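Local coordinates for protein AT-less polyketide synthase (Streptomyces platensis subsp. rosaceus, PDB 4TKT) that is a ketosynthase domain of an AT-less type I polyketide synthase, probably catalysing decarboxylative Claisen condensation that extends the growing chain in isomigrastatin biosynthesis, at residues G335-F340 / S401-Q406; D311-G316 / T344-F349; A509-A514 / S532-G537. All coordinates share one frame; numbering follows the deposited sequence. Where two conformers were deposited one is given.

Interaction 1 of 3, residues G335-F340 / S401-Q406; sequences GLNAAF and SPFVLQ
A single proline carbon serves two aromatic faces here: Pro402 CB lies over the centre of the Phe403 ring, 4.2 Å above its plane, and also over one face of Phe340, 4.3 Å from that ring's centroid. The two ring planes stand 86° apart. The rings themselves meet obliquely, with Phe340 CE2 3.5 Å from Phe403 CZ. Leu336 comes in at the edge of Phe403, its CB 3.5 Å from Phe403 CZ, the two side chains crossing at about a right angle. In the thiolase-type fold of ketosynthases this packing sets helix 328-340 against 403-405, the outermost strand at that end of the large mixed sheet; the local axes run roughly antiparallel, at 149°. Trp305 of helix 294-308 meets Phe340 edge-to-face. No hydrogen bond joins the segments, and across the contact Asn337 OD1 touches only carbon, lying 3.2 Å from Pro402 CD. Ser401 makes an ST turn instead: its OG accepts from the backbone N of Phe403 at 3.2 Å and bonds in addition to Phe398 O, which fixes the hydroxyl just ahead of the strand.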
loop_
_atom_site.group_PDB
_atom_site.type_symbol
_atom_site.label_atom_id
_atom_site.label_comp_id
_atom_site.label_asym_id
_atom_site.label_seq_id
_atom_site.Cartn_x
_atom_site.Cartn_y
_atom_site.Cartn_z
ATOM N N GLY A 335 -23.718 12.831 -5.985
ATOM C CA GLY A 335 -22.545 13.453 -6.570
ATOM C C GLY A 335 -22.075 12.721 -7.810
ATOM O O GLY A 335 -21.753 13.338 -8.826
ATOM N N LEU A 336 -22.040 11.396 -7.724
ATOM C CA LEU A 336 -21.630 10.567 -8.848
ATOM C C LEU A 336 -22.610 10.676 -10.011
ATOM O O LEU A 336 -22.199 10.745 -11.169
ATOM C CB LEU A 336 -21.495 9.111 -8.407
ATOM C CG LEU A 336 -20.218 8.753 -7.650
ATOM C CD1 LEU A 336 -20.382 7.433 -6.922
ATOM C CD2 LEU A 336 -19.050 8.684 -8.615
ATOM N N ASN A 337 -23.904 10.690 -9.700
ATOM C CA ASN A 337 -24.936 10.817 -10.723
ATOM C C ASN A 337 -24.796 12.115 -11.506
ATOM O O ASN A 337 -24.906 12.126 -12.731
ATOM C CB ASN A 337 -26.333 10.744 -10.101
ATOM C CG ASN A 337 -26.689 9.351 -9.625
ATOM O OD1 ASN A 337 -25.978 8.387 -9.902
ATOM N ND2 ASN A 337 -27.805 9.237 -8.914
ATOM N N ALA A 338 -24.551 13.204 -10.786
ATOM C CA ALA A 338 -24.360 14.510 -11.404
ATOM C C ALA A 338 -23.116 14.517 -12.286
ATOM O O ALA A 338 -23.075 15.196 -13.312
ATOM C CB ALA A 338 -24.264 15.591 -10.340
ATOM N N ALA A 339 -22.105 13.757 -11.880
ATOM C CA ALA A 339 -20.871 13.651 -12.649
ATOM C C ALA A 339 -21.115 12.971 -13.993
ATOM O O ALA A 339 -20.765 13.507 -15.044
ATOM C CB ALA A 339 -19.819 12.897 -11.860
ATOM N N PHE A 340 -21.721 11.789 -13.951
ATOM C CA PHE A 340 -21.976 11.010 -15.156
ATOM C C PHE A 340 -22.996 11.670 -16.082
ATOM O O PHE A 340 -22.938 11.497 -17.300
ATOM C CB PHE A 340 -22.455 9.604 -14.787
ATOM C CG PHE A 340 -21.346 8.654 -14.430
ATOM C CD1 PHE A 340 -20.666 7.962 -15.418
ATOM C CD2 PHE A 340 -20.993 8.444 -13.108
ATOM C CE1 PHE A 340 -19.650 7.086 -15.095
ATOM C CE2 PHE A 340 -19.976 7.568 -12.777
ATOM C CZ PHE A 340 -19.305 6.888 -13.772
ATOM N N SER A 401 -29.639 4.999 -12.077
ATOM C CA SER A 401 -28.278 5.461 -11.855
ATOM C C SER A 401 -27.346 4.756 -12.834
ATOM O O SER A 401 -27.731 3.761 -13.446
ATOM C CB SER A 401 -27.849 5.196 -10.411
ATOM O OG SER A 401 -27.534 3.827 -10.223
ATOM N N PRO A 402 -26.116 5.267 -12.993
ATOM C CA PRO A 402 -25.157 4.558 -13.846
ATOM C C PRO A 402 -24.691 3.242 -13.235
ATOM O O PRO A 402 -24.038 2.455 -13.917
ATOM C CB PRO A 402 -23.979 5.537 -13.948
ATOM C CG PRO A 402 -24.531 6.862 -13.559
ATOM C CD PRO A 402 -25.601 6.577 -12.559
ATOM N N PHE A 403 -25.034 3.004 -11.974
ATOM C CA PHE A 403 -24.379 1.955 -11.204
ATOM C C PHE A 403 -25.200 0.696 -10.956
ATOM O O PHE A 403 -26.425 0.686 -11.082
ATOM C CB PHE A 403 -23.936 2.515 -9.852
ATOM C CG PHE A 403 -23.149 3.783 -9.955
ATOM C CD1 PHE A 403 -21.868 3.774 -10.478
ATOM C CD2 PHE A 403 -23.688 4.982 -9.527
ATOM C CE1 PHE A 403 -21.138 4.941 -10.575
ATOM C CE2 PHE A 403 -22.963 6.152 -9.620
ATOM C CZ PHE A 403 -21.686 6.130 -10.145
ATOM N N VAL A 404 -24.483 -0.368 -10.609
ATOM C CA VAL A 404 -25.062 -1.585 -10.056
ATOM C C VAL A 404 -24.224 -1.998 -8.850
ATOM O O VAL A 404 -23.030 -2.266 -8.982
ATOM C CB VAL A 404 -25.104 -2.735 -11.079
ATOM C CG1 VAL A 404 -25.488 -4.036 -10.395
ATOM C CG2 VAL A 404 -26.074 -2.413 -12.201
ATOM N N LEU A 405 -24.846 -2.031 -7.676
ATOM C CA LEU A 405 -24.136 -2.354 -6.444
ATOM C C LEU A 405 -23.584 -3.776 -6.472
ATOM O O LEU A 405 -24.336 -4.740 -6.606
ATOM C CB LEU A 405 -25.051 -2.172 -5.235
ATOM C CG LEU A 405 -24.384 -2.400 -3.879
ATOM C CD1 LEU A 405 -23.214 -1.448 -3.704
ATOM C CD2 LEU A 405 -25.389 -2.232 -2.754
ATOM N N GLN A 406 -22.267 -3.896 -6.346
ATOM C CA GLN A 406 -21.601 -5.191 -6.429
ATOM C C GLN A 406 -21.774 -5.991 -5.139
ATOM O O GLN A 406 -21.180 -5.665 -4.113
ATOM C CB GLN A 406 -20.114 -5.004 -6.737
ATOM C CG GLN A 406 -19.430 -6.259 -7.246
ATOM C CD GLN A 406 -20.015 -6.746 -8.558
ATOM O OE1 GLN A 406 -20.319 -5.952 -9.448
ATOM N NE2 GLN A 406 -20.179 -8.058 -8.682
#

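Interaction 2 of 3, residues D311-G316 / T344-F349; sequences DPRDIG and TDARNF
Arg313 and Thr344 are the points at which the two backbones draw nearest, their CA atoms 6.5 Å apart. Residues 311-316 wind through a short 3-10 turn, in which Asp314 N bonds to Asp311 O at 2.7 Å, whereas 344-349 is an irregular loop curving round the Arg313 side chain. No direct hydrogen bond spans the two; a water donates to Phe349 O at 3.0 Å and weakly to Gly316 O, linking the two backbones where the loops end.

Contact is carried by Arg313 on Phe349. The arginine chain leaves with CG anti to the backbone N and bends at chi2 (57°), which brings CD across the ring; CD then sits over the ring's centre, 4.0 Å from the centroid, as a CH-pi contact. Beyond it the guanidinium lies flat over the same ring, the planes tilted by 29°. This cation-pi contact is off-centre, with NH2 displaced toward the CB side and 3.4 Å from Phe349 CD2. Thr344 CG2 packs on Arg313 CB at 3.7 Å, and Ala346 CB rests near NE of Arg313 at 3.6 Å. Round the ring's edge stand the carbonyl oxygens of Pro312 and Ile315, the former 3.7 Å from Phe349 CE2. An alanine at Phe349 would remove the ring on which the guanidinium and CD lie, keeping only CB beside NH2, and is likely to leave the guanidinium freer to turn.

Both loops lead from a helix into the sheet. Helix 294-308 precedes 311-316 and strand 317-319 follows; helix 328-340 precedes 344-349 and strand 350-353 follows, parallel and adjacent to 317-319. Helix 328-340 is therefore the crossover of a beta-alpha-beta unit, and the contact joins the loops entering its two strands, with Gly316 already backbone-bonded to Ala351.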
loop_
_atom_site.group_PDB
_atom_site.type_symbol
_atom_site.label_atom_id
_atom_site.label_comp_id
_atom_site.label_asym_id
_atom_site.label_seq_id
_atom_site.Cartn_x
_atom_site.Cartn_y
_atom_site.Cartn_z
ATOM N N ASP A 311 -13.590 8.680 -21.401
ATOM C CA ASP A 311 -15.030 8.726 -21.630
ATOM C C ASP A 311 -15.720 7.962 -20.504
ATOM O O ASP A 311 -15.689 6.733 -20.480
ATOM C CB ASP A 311 -15.384 8.126 -22.994
ATOM C CG ASP A 311 -16.825 8.400 -23.408
ATOM O OD1 ASP A 311 -17.661 8.723 -22.537
ATOM O OD2 ASP A 311 -17.123 8.282 -24.616
ATOM N N PRO A 312 -16.336 8.693 -19.561
ATOM C CA PRO A 312 -16.980 8.141 -18.361
ATOM C C PRO A 312 -17.922 6.970 -18.635
ATOM O O PRO A 312 -18.160 6.165 -17.736
ATOM C CB PRO A 312 -17.764 9.336 -17.795
ATOM C CG PRO A 312 -17.486 10.494 -18.708
ATOM C CD PRO A 312 -16.297 10.160 -19.528
ATOM N N ARG A 313 -18.451 6.875 -19.851
ATOM C CA ARG A 313 -19.289 5.744 -20.230
ATOM C C ARG A 313 -18.493 4.436 -20.178
ATOM O O ARG A 313 -19.056 3.358 -19.974
ATOM C CB ARG A 313 -19.878 5.966 -21.625
ATOM C CG ARG A 313 -20.751 4.828 -22.143
ATOM C CD ARG A 313 -21.904 4.516 -21.198
ATOM N NE ARG A 313 -22.711 3.392 -21.671
ATOM C CZ ARG A 313 -22.425 2.112 -21.442
ATOM N NH1 ARG A 313 -23.217 1.158 -21.915
ATOM N NH2 ARG A 313 -21.346 1.784 -20.744
ATOM N N ASP A 314 -17.177 4.543 -20.339
ATOM C CA ASP A 314 -16.306 3.372 -20.360
ATOM C C ASP A 314 -15.866 2.925 -18.967
ATOM O O ASP A 314 -15.273 1.856 -18.824
ATOM C CB ASP A 314 -15.071 3.651 -21.218
ATOM C CG ASP A 314 -15.420 3.946 -22.663
ATOM O OD1 ASP A 314 -16.341 3.297 -23.200
ATOM O OD2 ASP A 314 -14.771 4.831 -23.260
ATOM N N ILE A 315 -16.141 3.743 -17.953
ATOM C CA ILE A 315 -15.792 3.395 -16.576
ATOM C C ILE A 315 -16.449 2.079 -16.180
ATOM O O ILE A 315 -17.673 1.952 -16.215
ATOM C CB ILE A 315 -16.222 4.480 -15.567
ATOM C CG1 ILE A 315 -15.576 5.827 -15.898
ATOM C CG2 ILE A 315 -15.863 4.053 -14.149
ATOM C CD1 ILE A 315 -14.116 5.902 -15.565
ATOM N N GLY A 316 -15.631 1.101 -15.809
ATOM C CA GLY A 316 -16.133 -0.220 -15.482
ATOM C C GLY A 316 -16.445 -0.395 -14.011
ATOM O O GLY A 316 -17.307 -1.191 -13.643
ATOM N N THR A 344 -23.224 11.056 -20.253
ATOM C CA THR A 344 -24.131 10.029 -20.755
ATOM C C THR A 344 -25.398 9.912 -19.918
ATOM O O THR A 344 -25.401 10.223 -18.727
ATOM C CB THR A 344 -23.460 8.643 -20.800
ATOM O OG1 THR A 344 -22.743 8.419 -19.580
ATOM C CG2 THR A 344 -22.503 8.542 -21.981
ATOM N N ASP A 345 -26.468 9.451 -20.556
ATOM C CA ASP A 345 -27.732 9.202 -19.878
ATOM C C ASP A 345 -27.911 7.708 -19.623
ATOM O O ASP A 345 -28.993 7.258 -19.249
ATOM C CB ASP A 345 -28.903 9.743 -20.702
ATOM N N ALA A 346 -26.839 6.948 -19.830
ATOM C CA ALA A 346 -26.877 5.497 -19.679
ATOM C C ALA A 346 -27.119 5.075 -18.231
ATOM O O ALA A 346 -26.832 5.826 -17.295
ATOM C CB ALA A 346 -25.584 4.883 -20.199
ATOM N N ARG A 347 -27.644 3.867 -18.052
ATOM C CA ARG A 347 -27.986 3.367 -16.725
ATOM C C ARG A 347 -27.431 1.970 -16.467
ATOM O O ARG A 347 -27.459 1.110 -17.346
ATOM C CB ARG A 347 -29.505 3.353 -16.540
ATOM C CG ARG A 347 -30.142 4.730 -16.472
ATOM C CD ARG A 347 -31.655 4.643 -16.581
ATOM N NE ARG A 347 -32.197 3.554 -15.772
ATOM C CZ ARG A 347 -33.015 2.613 -16.236
ATOM N NH1 ARG A 347 -33.396 2.628 -17.507
ATOM N NH2 ARG A 347 -33.456 1.659 -15.427
ATOM N N ASN A 348 -26.918 1.765 -15.256
ATOM C CA ASN A 348 -26.526 0.441 -14.774
ATOM C C ASN A 348 -25.452 -0.246 -15.615
ATOM O O ASN A 348 -25.598 -1.411 -15.980
ATOM C CB ASN A 348 -27.760 -0.459 -14.693
ATOM C CG ASN A 348 -28.912 0.205 -13.974
ATOM O OD1 ASN A 348 -28.722 0.858 -12.948
ATOM N ND2 ASN A 348 -30.116 0.054 -14.515
ATOM N N PHE A 349 -24.373 0.472 -15.910
ATOM C CA PHE A 349 -23.275 -0.087 -16.693
ATOM C C PHE A 349 -21.994 -0.179 -15.868
ATOM O O PHE A 349 -21.046 -0.872 -16.242
ATOM C CB PHE A 349 -23.029 0.754 -17.950
ATOM C CG PHE A 349 -22.687 2.193 -17.664
ATOM C CD1 PHE A 349 -23.684 3.153 -17.594
ATOM C CD2 PHE A 349 -21.372 2.586 -17.474
ATOM C CE1 PHE A 349 -23.375 4.478 -17.334
ATOM C CE2 PHE A 349 -21.056 3.906 -17.211
ATOM C CZ PHE A 349 -22.059 4.854 -17.143
HETATM O O HOH W 1 -19.452 -3.276 -15.384
#

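Interaction 3 of 3, residues A509-A514 / S532-G537; sequences ARFAVA and SGLPAG
Leu534 is the first residue of 532-537 to reach strand 509-514. Both its methyl groups meet one corner of the Phe511 ring: CD1 lies 3.8 Å from Phe511 CE1, in the ring plane at its edge, and CD2 is 4.0 Å from that same CE1. The leucine thus abuts a rim and does not cover a face. Ala527 of helix 518-530 and Phe540 of strand 538-541 also touch Leu534, while Phe511 packs on Cys528 and Phe540, which places the pair between helix and sheet. Leu534 also touches a crystal neighbour.

After Pro535, the Ala536 carbonyl meets a water, which donates to Ala536 O at 2.7 Å and to Ala514 O at 2.8 Å, bridging the two backbones. Ala536 and Gly537 were modelled in two conformers, so the geometry at this end describes one of them.

This stretch ends the connection through helix 518-530 from strand 509-515 to strand 538-541, neighbours in a three-stranded antiparallel sheet whose strand 509-515 falls in the RhiE-like KS-MAT linker family. Ala512 pairs with Tyr539 and Arg510 with Asn541 in this sheet; Ala514 with Gly537 continues the same two-residue register.

At Gly537 the backbone itself makes the contact. In the conformer described, Ala514 N donates to Gly537 O at 3.2 Å, fairly straight at 158° about the hydrogen, though the donor lies 46° out of the carbonyl plane. Val513 CA approaches that oxygen as well, at 3.5 Å, as a CA-H...O contact, so the carbonyl faces two donors of consecutive residues. The positive phi of 88° in this conformer suits glycine, since a CB would be jammed against the carbonyl O of Ala536.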
loop_
_atom_site.group_PDB
_atom_site.type_symbol
_atom_site.label_atom_id
_atom_site.label_comp_id
_atom_site.label_asym_id
_atom_site.label_seq_id
_atom_site.Cartn_x
_atom_site.Cartn_y
_atom_site.Cartn_z
ATOM N N ALA A 509 24.506 -11.279 5.514
ATOM C CA ALA A 509 24.353 -12.720 5.343
ATOM C C ALA A 509 23.832 -13.023 3.948
ATOM O O ALA A 509 22.785 -12.515 3.549
ATOM C CB ALA A 509 23.421 -13.289 6.400
ATOM N N ARG A 510 24.559 -13.855 3.206
ATOM C CA ARG A 510 24.253 -14.068 1.797
ATOM C C ARG A 510 24.061 -15.533 1.420
ATOM O O ARG A 510 24.579 -16.438 2.074
ATOM C CB ARG A 510 25.356 -13.457 0.933
ATOM C CG ARG A 510 25.545 -11.969 1.166
ATOM C CD ARG A 510 26.573 -11.366 0.227
ATOM N NE ARG A 510 26.628 -9.916 0.378
ATOM C CZ ARG A 510 27.372 -9.111 -0.372
ATOM N NH1 ARG A 510 28.134 -9.612 -1.332
ATOM N NH2 ARG A 510 27.352 -7.803 -0.160
ATOM N N PHE A 511 23.306 -15.749 0.348
ATOM C CA PHE A 511 23.047 -17.084 -0.169
ATOM C C PHE A 511 22.911 -17.043 -1.687
ATOM O O PHE A 511 22.141 -16.250 -2.227
ATOM C CB PHE A 511 21.783 -17.673 0.461
ATOM C CG PHE A 511 21.399 -19.015 -0.092
ATOM C CD1 PHE A 511 22.061 -20.162 0.317
ATOM C CD2 PHE A 511 20.374 -19.132 -1.015
ATOM C CE1 PHE A 511 21.709 -21.401 -0.187
ATOM C CE2 PHE A 511 20.018 -20.369 -1.526
ATOM C CZ PHE A 511 20.687 -21.505 -1.110
ATOM N N ALA A 512 23.666 -17.893 -2.372
ATOM C CA ALA A 512 23.601 -17.963 -3.826
ATOM C C ALA A 512 23.577 -19.410 -4.297
ATOM O O ALA A 512 24.268 -20.263 -3.742
ATOM C CB ALA A 512 24.771 -17.222 -4.445
ATOM N N VAL A 513 22.776 -19.685 -5.319
ATOM C CA VAL A 513 22.680 -21.034 -5.861
ATOM C C VAL A 513 22.430 -21.014 -7.369
ATOM O O VAL A 513 21.584 -20.268 -7.863
ATOM C CB VAL A 513 21.564 -21.844 -5.157
ATOM C CG1 VAL A 513 20.241 -21.091 -5.190
ATOM C CG2 VAL A 513 21.423 -23.225 -5.778
ATOM N N ALA A 514 23.191 -21.828 -8.096
ATOM C CA ALA A 514 23.017 -21.962 -9.537
ATOM C C ALA A 514 22.067 -23.113 -9.860
ATOM O O ALA A 514 22.365 -24.270 -9.573
ATOM C CB ALA A 514 24.359 -22.173 -10.213
ATOM N N SER A 532 20.094 -27.406 6.617
ATOM C CA SER A 532 20.657 -28.705 6.261
ATOM C C SER A 532 21.699 -28.556 5.157
ATOM O O SER A 532 22.025 -27.442 4.743
ATOM C CB SER A 532 19.559 -29.677 5.825
ATOM O OG SER A 532 18.985 -29.290 4.590
ATOM N N GLY A 533 22.216 -29.685 4.684
ATOM C CA GLY A 533 23.269 -29.690 3.685
ATOM C C GLY A 533 22.867 -29.057 2.369
ATOM O O GLY A 533 21.787 -29.325 1.839
ATOM N N LEU A 534 23.745 -28.211 1.839
ATOM C CA LEU A 534 23.489 -27.528 0.576
ATOM C C LEU A 534 24.037 -28.317 -0.608
ATOM O O LEU A 534 25.074 -28.970 -0.499
ATOM C CB LEU A 534 24.101 -26.127 0.598
ATOM C CG LEU A 534 23.508 -25.155 1.619
ATOM C CD1 LEU A 534 24.161 -23.789 1.491
ATOM C CD2 LEU A 534 21.997 -25.053 1.449
ATOM N N PRO A 535 23.338 -28.256 -1.751
ATOM C CA PRO A 535 23.807 -28.927 -2.967
ATOM C C PRO A 535 25.094 -28.301 -3.497
ATOM O O PRO A 535 25.560 -27.295 -2.958
ATOM C CB PRO A 535 22.649 -28.726 -3.947
ATOM C CG PRO A 535 21.956 -27.503 -3.460
ATOM C CD PRO A 535 22.064 -27.551 -1.968
ATOM N N ALA A 536 25.660 -28.897 -4.540
ATOM C CA ALA A 536 26.801 -28.305 -5.220
ATOM C C ALA A 536 26.333 -27.098 -6.021
ATOM O O ALA A 536 25.241 -27.107 -6.591
ATOM C CB ALA A 536 27.481 -29.321 -6.121
ATOM N N GLY A 537 27.156 -26.055 -6.053
ATOM C CA GLY A 537 26.799 -24.833 -6.747
ATOM C C GLY A 537 26.033 -23.877 -5.854
ATOM O O GLY A 537 25.670 -22.779 -6.275
HETATM O O HOH W 2 22.925 -25.806 -7.287
#

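From the N terminus, residues 311-316 open interaction 2, and 335-340 open interaction 1 before 344-349 close interaction 2; 401-406 then close interaction 1. The two therefore cross. Interaction 2 closes the loop that contains strand 317-319 and helix 328-340, while interaction 1 returns the chain from the end of that helix to edge strand 403-405. They also touch, as Ser401 O and Pro402 O probably accept hydrogen bonds from Asn348 N and Phe349 N. Interaction 3 follows in series, closing the connection through helix 518-530 between two strands of the separate three-stranded sheet. The nearest atoms of interactions 1 and 3 are about 42 Å apart, on opposite sides of the chain's centre.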